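Local coordinates for protein NAD-dependent dehydrogenase (PDB 4Z0P) that reduces glyoxylate and hydroxypyruvate with NADPH as the hydride donor, as a member of the D-isomer specific 2-hydroxyacid dehydrogenase family, at residues I9-F14 / I33-P38. Numbering follows the deposited sequence.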
ATOM      1  N   ILE A   9      -4.487  10.092  36.167  1.00 20.05           N
ATOM      2  CA  ILE A   9      -4.355  11.360  35.449  1.00 20.77           C
ATOM      3  C   ILE A   9      -4.181  11.052  33.957  1.00 17.91           C
ATOM      4  O   ILE A   9      -3.365  10.213  33.590  1.00 20.92           O
ATOM      5  CB  ILE A   9      -3.107  12.115  35.927  1.00 22.17           C
ATOM      6  CG1 ILE A   9      -3.298  12.568  37.380  1.00 23.60           C
ATOM      7  CG2 ILE A   9      -2.795  13.298  35.023  1.00 22.54           C
ATOM      8  CD1 ILE A   9      -1.995  12.847  38.109  1.00 26.01           C
ATOM      9  N   VAL A  10      -4.940  11.777  33.138  1.00 21.83           N
ATOM     10  CA  VAL A  10      -4.865  11.678  31.673  1.00 22.33           C
ATOM     11  C   VAL A  10      -4.469  13.078  31.160  1.00 20.08           C
ATOM     12  O   VAL A  10      -5.205  14.054  31.330  1.00 21.64           O
ATOM     13  CB  VAL A  10      -6.203  11.213  31.069  1.00 23.03           C
ATOM     14  CG1 VAL A  10      -6.142  11.226  29.543  1.00 25.66           C
ATOM     15  CG2 VAL A  10      -6.551   9.809  31.566  1.00 24.87           C
ATOM     16  N   ASP A  11      -3.276  13.163  30.561  1.00 21.09           N
ATOM     17  CA  ASP A  11      -2.766  14.421  29.990  1.00 23.29           C
ATOM     18  C   ASP A  11      -2.194  14.128  28.613  1.00 24.23           C
ATOM     19  O   ASP A  11      -0.973  14.033  28.437  1.00 22.54           O
ATOM     20  CB  ASP A  11      -1.715  15.056  30.897  1.00 24.56           C
ATOM     21  CG  ASP A  11      -1.308  16.423  30.455  1.00 30.14           C
ATOM     22  OD1 ASP A  11      -1.953  17.034  29.600  1.00 29.64           O
ATOM     23  OD2 ASP A  11      -0.309  16.920  30.981  1.00 39.45           O
ATOM     24  N   LEU A  12      -3.101  13.993  27.645  1.00 21.34           N
ATOM     25  CA  LEU A  12      -2.777  13.521  26.312  1.00 23.92           C
ATOM     26  C   LEU A  12      -3.100  14.547  25.266  1.00 28.41           C
ATOM     27  O   LEU A  12      -4.273  14.834  25.046  1.00 26.91           O
ATOM     28  CB  LEU A  12      -3.618  12.280  25.992  1.00 23.95           C
ATOM     29  CG  LEU A  12      -3.349  11.035  26.832  1.00 23.20           C
ATOM     30  CD1 LEU A  12      -4.385   9.952  26.531  1.00 26.50           C
ATOM     31  CD2 LEU A  12      -1.954  10.528  26.592  1.00 22.17           C
ATOM     32  N   LYS A  13      -2.075  15.045  24.565  1.00 22.24           N
ATOM     33  CA  LYS A  13      -2.302  16.005  23.500  1.00 23.49           C
ATOM     34  C   LYS A  13      -2.606  15.237  22.220  1.00 25.65           C
ATOM     35  O   LYS A  13      -1.790  15.181  21.311  1.00 27.62           O
ATOM     36  CB  LYS A  13      -1.110  16.942  23.332  1.00 29.27           C
ATOM     37  CG  LYS A  13      -1.341  18.139  22.440  1.00 36.79           C
ATOM     38  CD  LYS A  13      -0.403  19.288  22.826  1.00 58.55           C
ATOM     39  CE  LYS A  13      -0.436  20.440  21.829  1.00 70.35           C
ATOM     40  NZ  LYS A  13       0.499  20.226  20.689  1.00134.98           N
ATOM     41  N   PHE A  14      -3.788  14.629  22.191  1.00 25.81           N
ATOM     42  CA  PHE A  14      -4.312  13.890  21.055  1.00 26.83           C
ATOM     43  C   PHE A  14      -5.542  14.664  20.575  1.00 38.08           C
ATOM     44  O   PHE A  14      -5.930  15.674  21.173  1.00 32.35           O
ATOM     45  CB  PHE A  14      -4.789  12.500  21.501  1.00 29.02           C
ATOM     46  CG  PHE A  14      -3.702  11.537  21.889  1.00 28.85           C
ATOM     47  CD1 PHE A  14      -2.353  11.742  21.600  1.00 34.97           C
ATOM     48  CD2 PHE A  14      -4.069  10.356  22.515  1.00 28.27           C
ATOM     49  CE1 PHE A  14      -1.406  10.794  21.963  1.00 45.40           C
ATOM     50  CE2 PHE A  14      -3.121   9.422  22.878  1.00 31.32           C
ATOM     51  CZ  PHE A  14      -1.798   9.644  22.622  1.00 28.22           C
ATOM     52  N   ILE A  33      -8.938  11.867  35.785  1.00 22.37           N
ATOM     53  CA  ILE A  33      -8.738  13.308  35.835  1.00 21.92           C
ATOM     54  C   ILE A  33      -8.101  13.694  34.499  1.00 25.50           C
ATOM     55  O   ILE A  33      -6.890  13.554  34.317  1.00 22.89           O
ATOM     56  CB  ILE A  33      -7.845  13.697  37.028  1.00 22.44           C
ATOM     57  CG1 ILE A  33      -8.445  13.197  38.339  1.00 27.18           C
ATOM     58  CG2 ILE A  33      -7.661  15.187  37.085  1.00 22.82           C
ATOM     59  CD1 ILE A  33      -7.536  13.337  39.534  1.00 28.92           C
ATOM     60  N   ASP A  34      -8.937  14.166  33.569  1.00 22.66           N
ATOM     61  CA  ASP A  34      -8.495  14.564  32.248  1.00 22.52           C
ATOM     62  C   ASP A  34      -8.062  16.021  32.295  1.00 24.48           C
ATOM     63  O   ASP A  34      -8.899  16.931  32.426  1.00 20.90           O
ATOM     64  CB  ASP A  34      -9.619  14.386  31.238  1.00 23.22           C
ATOM     65  CG  ASP A  34      -9.225  14.759  29.821  1.00 28.67           C
ATOM     66  OD1 ASP A  34      -8.067  15.150  29.553  1.00 24.85           O
ATOM     67  OD2 ASP A  34     -10.123  14.670  28.936  1.00 32.77           O
ATOM     68  N   LEU A  35      -6.767  16.241  32.164  1.00 20.61           N
ATOM     69  CA  LEU A  35      -6.214  17.584  32.246  1.00 20.54           C
ATOM     70  C   LEU A  35      -6.500  18.484  31.045  1.00 21.37           C
ATOM     71  O   LEU A  35      -6.199  19.680  31.080  1.00 23.38           O
ATOM     72  CB  LEU A  35      -4.740  17.557  32.609  1.00 22.11           C
ATOM     73  CG  LEU A  35      -4.376  16.872  33.936  1.00 23.93           C
ATOM     74  CD1 LEU A  35      -2.889  17.014  34.258  1.00 25.23           C
ATOM     75  CD2 LEU A  35      -5.185  17.407  35.118  1.00 25.80           C
ATOM     76  N   ALA A  36      -7.115  17.959  29.991  1.00 20.13           N
ATOM     77  CA  ALA A  36      -7.655  18.814  28.942  1.00 20.99           C
ATOM     78  C   ALA A  36      -8.914  19.578  29.366  1.00 20.47           C
ATOM     79  O   ALA A  36      -9.320  20.531  28.692  1.00 22.50           O
ATOM     80  CB  ALA A  36      -7.962  17.983  27.719  1.00 25.83           C
ATOM     81  N   ASP A  37      -9.547  19.146  30.441  1.00 21.78           N
ATOM     82  CA  ASP A  37     -10.770  19.774  30.968  1.00 21.52           C
ATOM     83  C   ASP A  37     -10.375  20.952  31.854  1.00 19.58           C
ATOM     84  O   ASP A  37      -9.688  20.764  32.878  1.00 21.87           O
ATOM     85  CB  ASP A  37     -11.540  18.756  31.791  1.00 24.86           C
ATOM     86  CG  ASP A  37     -12.908  19.253  32.251  1.00 31.89           C
ATOM     87  OD1 ASP A  37     -13.189  20.466  32.249  1.00 28.32           O
ATOM     88  OD2 ASP A  37     -13.717  18.385  32.624  1.00 30.38           O
ATOM     89  N   PRO A  38     -10.767  22.179  31.451  1.00 21.38           N
ATOM     90  CA  PRO A  38     -10.427  23.307  32.299  1.00 22.58           C
ATOM     91  C   PRO A  38     -10.853  23.196  33.772  1.00 24.83           C
ATOM     92  O   PRO A  38     -10.239  23.827  34.650  1.00 23.09           O
ATOM     93  CB  PRO A  38     -11.148  24.490  31.625  1.00 24.01           C
ATOM     94  CG  PRO A  38     -11.261  24.089  30.191  1.00 25.10           C
ATOM     95  CD  PRO A  38     -11.485  22.602  30.236  1.00 25.46           C
TER
HETATM   96  O   HOH W   1      -5.839  14.920  28.073  1.00 24.43           O
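Asp34 OD1 is gripped from two sources: a water hydrogen-bonds to it at 2.7 Å, and the backbone N of Ala36 reaches it at 3.0 Å from above the carboxylate plane, closing an Asx turn. The same water accepts from Leu12 N at 2.9 Å, so it joins the ends of the two strands where direct pairing has stopped. Before this point the strands pair in parallel, Val10 N giving a nearly straight bond to Ile33 O (2.9 Å) and Leu35 N one to Val10 O (2.8 Å). A type I turn from Asp34 to Asp37 then carries the backbone away after strand 32-34. On the sheet face of Ile9, the Leu35 side chain leans back over the first strand: its CD1 meets Ile9 CG2 at 3.8 Å and Asp11 CB at 4.1 Å; the Leu35 and Asp11 side chains cross at about a right angle. Strands 8-12 and 32-34 belong to one beta-alpha-beta unit, with 32-34 outermost in the five-stranded parallel sheet. Helix 16-23 packs on Val10 and Asp34 through Val19, helix 290-305 touches Val10, and Leu60 of helix 60-63 meets Asp11 and Leu35, while strand 50-54 pairs with the other edge of 8-12.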